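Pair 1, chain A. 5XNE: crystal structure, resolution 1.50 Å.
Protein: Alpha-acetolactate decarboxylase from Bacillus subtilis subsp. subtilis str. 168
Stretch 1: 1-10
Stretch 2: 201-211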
# COMPACT_ATOMS: atom_id res chain seq x y z
N VAL A 1 2.55 16.98 0.58
CA VAL A 1 3.88 17.36 0.11
C VAL A 1 4.89 16.22 0.28
O VAL A 1 5.88 16.14 -0.45
CB VAL A 1 4.40 18.61 0.84
CG1 VAL A 1 3.76 19.88 0.27
CG2 VAL A 1 4.17 18.48 2.35
N SER A 2 4.64 15.34 1.25
CA SER A 2 5.55 14.22 1.52
C SER A 2 4.87 12.89 1.20
O SER A 2 5.14 11.87 1.84
CB SER A 2 6.03 14.23 2.97
OG SER A 2 7.18 13.39 3.14
N GLN A 3 3.98 12.90 0.22
CA GLN A 3 3.31 11.66 -0.14
C GLN A 3 3.25 11.43 -1.63
O GLN A 3 3.26 12.38 -2.43
CB GLN A 3 1.89 11.64 0.42
CG GLN A 3 0.94 12.63 -0.25
CD GLN A 3 -0.50 12.51 0.21
OE1 GLN A 3 -0.78 11.91 1.25
NE2 GLN A 3 -1.41 13.09 -0.55
N ILE A 4 3.18 10.16 -1.99
CA ILE A 4 2.67 9.75 -3.30
C ILE A 4 1.16 9.60 -3.15
O ILE A 4 0.69 8.91 -2.23
CB ILE A 4 3.27 8.41 -3.76
CG1 ILE A 4 4.81 8.44 -3.70
CG2 ILE A 4 2.76 8.06 -5.16
CD1 ILE A 4 5.45 9.44 -4.64
N TYR A 5 0.40 10.25 -4.02
CA TYR A 5 -1.05 10.07 -4.05
C TYR A 5 -1.35 9.04 -5.12
O TYR A 5 -1.14 9.29 -6.32
CB TYR A 5 -1.79 11.38 -4.34
CG TYR A 5 -3.28 11.28 -4.16
CD1 TYR A 5 -3.84 11.30 -2.89
CD2 TYR A 5 -4.13 11.16 -5.26
CE1 TYR A 5 -5.20 11.20 -2.70
CE2 TYR A 5 -5.52 11.06 -5.07
CZ TYR A 5 -6.03 11.08 -3.79
OH TYR A 5 -7.39 10.99 -3.56
N GLN A 6 -1.82 7.88 -4.68
CA GLN A 6 -2.00 6.72 -5.55
C GLN A 6 -3.48 6.46 -5.82
O GLN A 6 -4.24 6.17 -4.89
CB GLN A 6 -1.35 5.49 -4.92
CG GLN A 6 -1.51 4.21 -5.70
CD GLN A 6 -0.97 4.32 -7.10
OE1 GLN A 6 0.18 4.73 -7.30
NE2 GLN A 6 -1.78 3.96 -8.09
N VAL A 7 -3.88 6.58 -7.09
CA VAL A 7 -5.27 6.36 -7.48
C VAL A 7 -5.44 4.90 -7.92
O VAL A 7 -4.91 4.48 -8.96
CB VAL A 7 -5.68 7.33 -8.61
CG1 VAL A 7 -7.05 6.96 -9.18
CG2 VAL A 7 -5.70 8.77 -8.10
N SER A 8 -6.13 4.13 -7.08
CA SER A 8 -6.45 2.71 -7.29
C SER A 8 -5.21 1.81 -7.42
O SER A 8 -4.10 2.22 -7.05
CB SER A 8 -7.35 2.54 -8.52
OG SER A 8 -7.99 1.27 -8.51
N THR A 9 -5.41 0.59 -7.91
CA THR A 9 -4.33 -0.40 -7.91
C THR A 9 -4.03 -0.96 -9.28
O THR A 9 -4.90 -1.05 -10.16
CB THR A 9 -4.65 -1.61 -6.98
OG1 THR A 9 -5.61 -2.47 -7.61
CG2 THR A 9 -5.16 -1.14 -5.63
N MET A 10 -2.78 -1.38 -9.46
CA MET A 10 -2.38 -2.00 -10.71
C MET A 10 -3.12 -3.32 -10.91
O MET A 10 -3.47 -3.66 -12.04
CB MET A 10 -0.86 -2.23 -10.74
CG MET A 10 -0.36 -2.79 -12.04
SD MET A 10 -0.59 -1.62 -13.39
CE MET A 10 -0.09 -2.61 -14.79
N GLN A 201 12.17 12.46 -2.74
CA GLN A 201 11.95 11.36 -1.81
C GLN A 201 10.64 11.56 -1.05
O GLN A 201 10.37 12.65 -0.54
CB GLN A 201 13.13 11.25 -0.83
CG GLN A 201 12.92 10.27 0.32
CD GLN A 201 14.11 10.25 1.25
OE1 GLN A 201 15.24 10.00 0.83
NE2 GLN A 201 13.87 10.51 2.53
N LYS A 202 9.83 10.51 -0.94
CA LYS A 202 8.55 10.61 -0.23
C LYS A 202 8.42 9.53 0.86
O LYS A 202 8.77 8.37 0.63
CB LYS A 202 7.38 10.51 -1.22
CG LYS A 202 7.32 11.65 -2.25
CD LYS A 202 7.27 13.00 -1.55
CE LYS A 202 7.18 14.16 -2.53
NZ LYS A 202 8.27 14.05 -3.48
N MET A 203 7.90 9.93 2.03
CA MET A 203 7.78 9.03 3.19
C MET A 203 6.37 8.50 3.40
O MET A 203 6.13 7.76 4.35
CB MET A 203 8.22 9.74 4.48
CG MET A 203 9.62 10.31 4.45
SD MET A 203 10.83 9.02 4.16
CE MET A 203 10.94 8.26 5.79
N ASN A 204 5.44 8.90 2.55
CA ASN A 204 4.05 8.45 2.65
C ASN A 204 3.54 8.00 1.30
O ASN A 204 3.91 8.56 0.27
CB ASN A 204 3.11 9.56 3.14
CG ASN A 204 3.35 9.96 4.58
OD1 ASN A 204 2.65 9.51 5.51
ND2 ASN A 204 4.31 10.85 4.78
N MET A 205 2.68 6.99 1.31
CA MET A 205 1.89 6.68 0.13
C MET A 205 0.44 6.67 0.55
O MET A 205 0.06 5.89 1.44
CB MET A 205 2.26 5.33 -0.48
CG MET A 205 1.33 5.01 -1.65
SD MET A 205 1.17 3.27 -2.01
CE MET A 205 0.54 2.64 -0.46
N ASN A 206 -0.38 7.50 -0.08
CA ASN A 206 -1.81 7.47 0.20
C ASN A 206 -2.56 6.85 -0.95
O ASN A 206 -2.64 7.43 -2.04
CB ASN A 206 -2.41 8.85 0.46
CG ASN A 206 -3.92 8.75 0.77
OD1 ASN A 206 -4.32 8.58 1.91
ND2 ASN A 206 -4.75 8.77 -0.28
N LEU A 207 -3.11 5.67 -0.69
CA LEU A 207 -3.90 4.94 -1.68
C LEU A 207 -5.37 5.33 -1.59
O LEU A 207 -5.99 5.20 -0.53
CB LEU A 207 -3.74 3.44 -1.45
CG LEU A 207 -4.65 2.53 -2.27
CD1 LEU A 207 -4.42 2.70 -3.77
CD2 LEU A 207 -4.45 1.09 -1.84
N ARG A 208 -5.91 5.82 -2.71
CA ARG A 208 -7.33 6.16 -2.80
C ARG A 208 -8.06 5.14 -3.67
O ARG A 208 -7.71 4.95 -4.83
CB ARG A 208 -7.48 7.57 -3.38
CG ARG A 208 -8.90 7.94 -3.78
CD ARG A 208 -9.85 7.95 -2.59
NE ARG A 208 -10.98 8.85 -2.85
CZ ARG A 208 -12.00 8.57 -3.65
NH1 ARG A 208 -12.05 7.41 -4.29
NH2 ARG A 208 -12.97 9.46 -3.82
N LEU A 209 -9.05 4.47 -3.10
CA LEU A 209 -9.82 3.48 -3.85
C LEU A 209 -11.04 4.13 -4.50
O LEU A 209 -11.69 4.98 -3.89
CB LEU A 209 -10.26 2.34 -2.93
CG LEU A 209 -9.10 1.75 -2.12
CD1 LEU A 209 -9.61 0.73 -1.09
CD2 LEU A 209 -8.10 1.14 -3.09
N PRO A 210 -11.35 3.73 -5.74
CA PRO A 210 -12.50 4.35 -6.43
C PRO A 210 -13.84 3.90 -5.87
O PRO A 210 -13.97 2.77 -5.41
CB PRO A 210 -12.34 3.88 -7.88
CG PRO A 210 -11.53 2.64 -7.81
CD PRO A 210 -10.67 2.73 -6.57
N ASN A 211 -14.82 4.79 -5.92
CA ASN A 211 -16.16 4.45 -5.48
C ASN A 211 -16.97 4.01 -6.69
O ASN A 211 -17.93 4.66 -7.09
CB ASN A 211 -16.81 5.65 -4.80
CG ASN A 211 -18.10 5.29 -4.11
OD1 ASN A 211 -18.26 4.18 -3.63
ND2 ASN A 211 -19.02 6.24 -4.06

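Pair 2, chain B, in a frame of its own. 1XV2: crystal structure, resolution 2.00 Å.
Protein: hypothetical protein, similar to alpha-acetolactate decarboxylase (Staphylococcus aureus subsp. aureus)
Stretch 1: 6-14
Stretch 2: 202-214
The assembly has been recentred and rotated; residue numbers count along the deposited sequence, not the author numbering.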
# COMPACT_ATOMS: atom_id res chain seq x y z
N ASN B 6 13.46 -4.83 -8.34
CA ASN B 6 12.10 -5.43 -8.45
C ASN B 6 11.07 -4.54 -7.77
O ASN B 6 10.63 -4.83 -6.65
CB ASN B 6 12.07 -6.82 -7.81
CG ASN B 6 12.91 -7.82 -8.56
OD1 ASN B 6 13.13 -8.94 -8.10
ND2 ASN B 6 13.37 -7.44 -9.75
N VAL B 7 10.68 -3.47 -8.45
CA VAL B 7 9.71 -2.52 -7.89
C VAL B 7 8.47 -2.36 -8.74
O VAL B 7 8.55 -2.20 -9.96
CB VAL B 7 10.34 -1.12 -7.71
CG1 VAL B 7 9.31 -0.15 -7.16
CG2 VAL B 7 11.54 -1.20 -6.79
N LEU B 8 7.31 -2.42 -8.09
CA LEU B 8 6.04 -2.24 -8.78
C LEU B 8 5.60 -0.81 -8.46
O LEU B 8 5.47 -0.45 -7.30
CB LEU B 8 5.00 -3.23 -8.27
CG LEU B 8 3.56 -2.97 -8.73
CD1 LEU B 8 3.52 -2.84 -10.24
CD2 LEU B 8 2.66 -4.11 -8.27
N TYR B 9 5.38 -0.02 -9.50
CA TYR B 9 4.96 1.37 -9.32
C TYR B 9 3.47 1.54 -9.56
O TYR B 9 2.94 1.08 -10.57
CB TYR B 9 5.73 2.28 -10.28
CG TYR B 9 5.38 3.75 -10.13
CD1 TYR B 9 6.01 4.54 -9.17
CD2 TYR B 9 4.45 4.35 -10.98
CE1 TYR B 9 5.71 5.90 -9.05
CE2 TYR B 9 4.15 5.71 -10.87
CZ TYR B 9 4.79 6.48 -9.91
OH TYR B 9 4.51 7.82 -9.81
N GLN B 10 2.80 2.23 -8.64
CA GLN B 10 1.38 2.46 -8.81
C GLN B 10 1.04 3.92 -8.55
O GLN B 10 1.47 4.52 -7.56
CB GLN B 10 0.57 1.55 -7.88
CG GLN B 10 -0.94 1.65 -8.08
CD GLN B 10 -1.72 0.50 -7.45
OE1 GLN B 10 -1.84 -0.58 -8.03
NE2 GLN B 10 -2.24 0.73 -6.25
N HIS B 11 0.28 4.51 -9.47
CA HIS B 11 -0.15 5.89 -9.33
C HIS B 11 -1.63 5.84 -9.02
O HIS B 11 -2.43 5.36 -9.83
CB HIS B 11 0.07 6.67 -10.63
CG HIS B 11 -0.49 8.06 -10.59
ND1 HIS B 11 0.12 9.09 -9.90
CD2 HIS B 11 -1.63 8.57 -11.10
CE1 HIS B 11 -0.63 10.17 -9.98
NE2 HIS B 11 -1.70 9.89 -10.70
N GLY B 12 -2.00 6.33 -7.84
CA GLY B 12 -3.40 6.30 -7.45
C GLY B 12 -3.72 4.88 -7.03
O GLY B 12 -2.83 4.02 -7.03
N THR B 13 -4.98 4.62 -6.68
CA THR B 13 -5.38 3.28 -6.25
C THR B 13 -6.70 2.85 -6.89
O THR B 13 -7.45 3.68 -7.40
CB THR B 13 -5.53 3.22 -4.72
OG1 THR B 13 -6.56 4.12 -4.30
CG2 THR B 13 -4.23 3.62 -4.04
N LEU B 14 -6.98 1.56 -6.85
CA LEU B 14 -8.21 1.03 -7.43
C LEU B 14 -9.42 1.44 -6.60
O LEU B 14 -10.46 1.80 -7.15
CB LEU B 14 -8.14 -0.49 -7.52
CG LEU B 14 -9.39 -1.17 -8.09
CD1 LEU B 14 -9.69 -0.63 -9.47
CD2 LEU B 14 -9.17 -2.67 -8.13
N ILE B 202 6.98 -14.35 -15.33
CA ILE B 202 6.60 -13.81 -14.04
C ILE B 202 7.74 -13.01 -13.41
O ILE B 202 8.91 -13.29 -13.65
CB ILE B 202 6.21 -14.93 -13.05
CG1 ILE B 202 5.10 -15.79 -13.65
CG2 ILE B 202 5.73 -14.33 -11.74
CD1 ILE B 202 4.69 -16.95 -12.75
N GLN B 203 7.37 -12.02 -12.60
CA GLN B 203 8.35 -11.21 -11.89
C GLN B 203 7.79 -10.95 -10.49
O GLN B 203 6.68 -10.44 -10.34
CB GLN B 203 8.57 -9.87 -12.60
CG GLN B 203 9.61 -9.00 -11.90
CD GLN B 203 9.80 -7.65 -12.56
OE1 GLN B 203 10.69 -6.89 -12.19
NE2 GLN B 203 8.96 -7.34 -13.55
N ASN B 204 8.56 -11.33 -9.47
CA ASN B 204 8.14 -11.14 -8.09
C ASN B 204 8.71 -9.82 -7.56
O ASN B 204 9.89 -9.54 -7.75
CB ASN B 204 8.63 -12.31 -7.24
CG ASN B 204 8.22 -13.66 -7.82
OD1 ASN B 204 7.03 -13.99 -7.87
ND2 ASN B 204 9.20 -14.43 -8.27
N PHE B 205 7.87 -9.03 -6.91
CA PHE B 205 8.28 -7.73 -6.39
C PHE B 205 8.66 -7.71 -4.91
O PHE B 205 7.99 -8.32 -4.07
CB PHE B 205 7.19 -6.69 -6.65
CG PHE B 205 6.95 -6.40 -8.11
CD1 PHE B 205 7.97 -5.86 -8.89
CD2 PHE B 205 5.73 -6.71 -8.70
CE1 PHE B 205 7.77 -5.62 -10.26
CE2 PHE B 205 5.52 -6.48 -10.07
CZ PHE B 205 6.54 -5.94 -10.85
N GLU B 206 9.74 -7.00 -4.61
CA GLU B 206 10.24 -6.87 -3.25
C GLU B 206 9.76 -5.52 -2.71
O GLU B 206 9.61 -5.34 -1.50
CB GLU B 206 11.77 -6.92 -3.25
CG GLU B 206 12.41 -6.98 -1.87
CD GLU B 206 13.93 -6.96 -1.94
OE1 GLU B 206 14.49 -7.61 -2.84
OE2 GLU B 206 14.56 -6.30 -1.09
N THR B 207 9.53 -4.58 -3.61
CA THR B 207 9.09 -3.24 -3.24
C THR B 207 7.88 -2.76 -4.05
O THR B 207 7.83 -2.93 -5.26
CB THR B 207 10.21 -2.21 -3.41
OG1 THR B 207 11.33 -2.58 -2.60
CG2 THR B 207 9.73 -0.82 -2.99
N PHE B 208 6.93 -2.16 -3.34
CA PHE B 208 5.71 -1.62 -3.93
C PHE B 208 5.78 -0.11 -3.70
O PHE B 208 5.77 0.35 -2.56
CB PHE B 208 4.49 -2.20 -3.21
CG PHE B 208 3.18 -1.61 -3.65
CD1 PHE B 208 2.70 -1.81 -4.93
CD2 PHE B 208 2.42 -0.86 -2.75
CE1 PHE B 208 1.47 -1.28 -5.32
CE2 PHE B 208 1.19 -0.33 -3.14
CZ PHE B 208 0.72 -0.54 -4.42
N GLN B 209 5.85 0.66 -4.78
CA GLN B 209 5.93 2.11 -4.68
C GLN B 209 4.61 2.78 -5.04
O GLN B 209 4.23 2.83 -6.21
CB GLN B 209 7.05 2.63 -5.58
CG GLN B 209 7.34 4.12 -5.45
CD GLN B 209 8.53 4.54 -6.29
OE1 GLN B 209 9.57 3.90 -6.26
NE2 GLN B 209 8.38 5.64 -7.03
N GLN B 210 3.91 3.29 -4.03
CA GLN B 210 2.62 3.94 -4.23
C GLN B 210 2.75 5.46 -4.30
O GLN B 210 3.24 6.09 -3.37
CB GLN B 210 1.66 3.57 -3.09
CG GLN B 210 0.30 4.25 -3.16
CD GLN B 210 -0.53 3.78 -4.34
OE1 GLN B 210 -1.00 2.64 -4.37
NE2 GLN B 210 -0.71 4.65 -5.33
N HIS B 211 2.29 6.04 -5.41
CA HIS B 211 2.36 7.48 -5.60
C HIS B 211 0.97 8.10 -5.54
O HIS B 211 0.01 7.55 -6.06
CB HIS B 211 3.02 7.79 -6.95
CG HIS B 211 3.18 9.25 -7.24
ND1 HIS B 211 2.42 9.91 -8.17
CD2 HIS B 211 4.01 10.17 -6.71
CE1 HIS B 211 2.77 11.18 -8.21
NE2 HIS B 211 3.74 11.37 -7.33
N PHE B 212 0.88 9.26 -4.88
CA PHE B 212 -0.38 9.97 -4.70
C PHE B 212 -0.35 11.34 -5.38
O PHE B 212 0.68 12.01 -5.38
CB PHE B 212 -0.64 10.18 -3.20
CG PHE B 212 -0.78 8.91 -2.41
CD1 PHE B 212 -2.04 8.42 -2.07
CD2 PHE B 212 0.35 8.20 -1.99
CE1 PHE B 212 -2.18 7.25 -1.32
CE2 PHE B 212 0.22 7.03 -1.24
CZ PHE B 212 -1.04 6.55 -0.90
N PRO B 213 -1.48 11.76 -5.96
CA PRO B 213 -1.56 13.06 -6.64
C PRO B 213 -1.75 14.21 -5.64
O PRO B 213 -2.83 14.78 -5.53
CB PRO B 213 -2.77 12.89 -7.56
CG PRO B 213 -3.67 12.00 -6.74
CD PRO B 213 -2.70 10.97 -6.20
N VAL B 214 -0.68 14.54 -4.93
CA VAL B 214 -0.73 15.59 -3.92
C VAL B 214 -1.03 16.98 -4.47
O VAL B 214 -1.37 17.89 -3.71
CB VAL B 214 0.60 15.65 -3.13
CG1 VAL B 214 0.82 14.33 -2.40
CG2 VAL B 214 1.76 15.93 -4.07

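The sharpest difference lies at the C-terminal end of the paired strands, where pair 2 adds side-chain hydrogen bonds between the stretches and pair 1 has none. In pair 2, His11(B) ND1 and His211(B) ND1 lie 3.0 Å apart in a hydrogen bond whose donor could be either ring; the rings meet rim to rim, with centroids 5.2 Å apart and planes at 31°. The matching positions in pair 1 hold Val7(A) and Arg208(A). The closest approach of the Val7(A) side chain to the other stretch is 4.8 Å, from CG1 to Arg208(A) O, and the arginine instead turns back on its own stretch, with NH1 a very short 2.5 Å from Leu209(A) O.

Both pairs rest on the same backbone frame. The 14 central residues superpose with an RMSD of 0.5 Å, and in each pair two parallel strands run at 17° to one another through five bridges, from Gln3(A)–Asn204(A) to Val7(A)–Arg208(A) and from Val7(B)–Thr207(B) to His11(B)–His211(B). The ladder is conserved bond for bond: Ile4(A) N to Asn204(A) O is 2.9 Å, as is Leu8(B) N to Thr207(B) O, and the last rungs, Ser8(A) N to Arg208(A) O and Gly12(B) N to His211(B) O, are also both 2.9 Å.

The position shared by Leu207(A) and Gln210(B) shows one space filled by different chemistry. Their CA atoms fall 0.2 Å apart and both side chains are t, p. The leucine makes apolar contact, CD1 lying 3.8 Å from Gln6(A) CG. The glutamine uses both ends of its amide: OE1 accepts from Gln10(B) NE2 at 3.0 Å, and NE2 donates to Gly12(B) O at 2.8 Å. Gln6(A), matched to Gln10(B), has chi2 p rather than t and directs NE2 within its own stretch, 3.1 Å from Ser8(A) O. Ser8(A) and Gly12(B) both have positive phi, 60° and 76°, so the turn out of the strand is kept with or without a side chain.

At the other end, Lys202(A) and Phe205(B) match, and each packs against an aliphatic residue two places further along the first stretch, Ile4(A) or Leu8(B). The lysine lays its methylenes along the first stretch, CG 3.8 Å from Ile4(A) CD1. The phenylalanine presents a ring face: Leu8(B) CB sits 3.6 Å from the centroid of the Phe205(B) ring, 13° off its normal. Nearby, Ser2(A) O receives weak bonds from Met203(A) N (3.4 Å) and Asn204(A) N (3.1 Å), supplemented by Asn204(A) ND2 at 3.2 Å with an angle of 154°. Asn6(B) O is served by backbone alone, Glu206(B) N at 3.1 Å and Thr207(B) N at 3.2 Å, with angles of 153° and 160°; Thr207(B) has no side-chain amide to match Asn204(A) ND2.

Tyr5(A) and Tyr9(B) are one constant element. Both have chi1 t, their side-chain centres fall 0.7 Å apart, and each reaches diagonally along the neighbouring strand: Tyr5(A) OH is 3.4 Å from Arg208(A) CG, and Tyr9(B) OH is 3.2 Å from His211(B) CB.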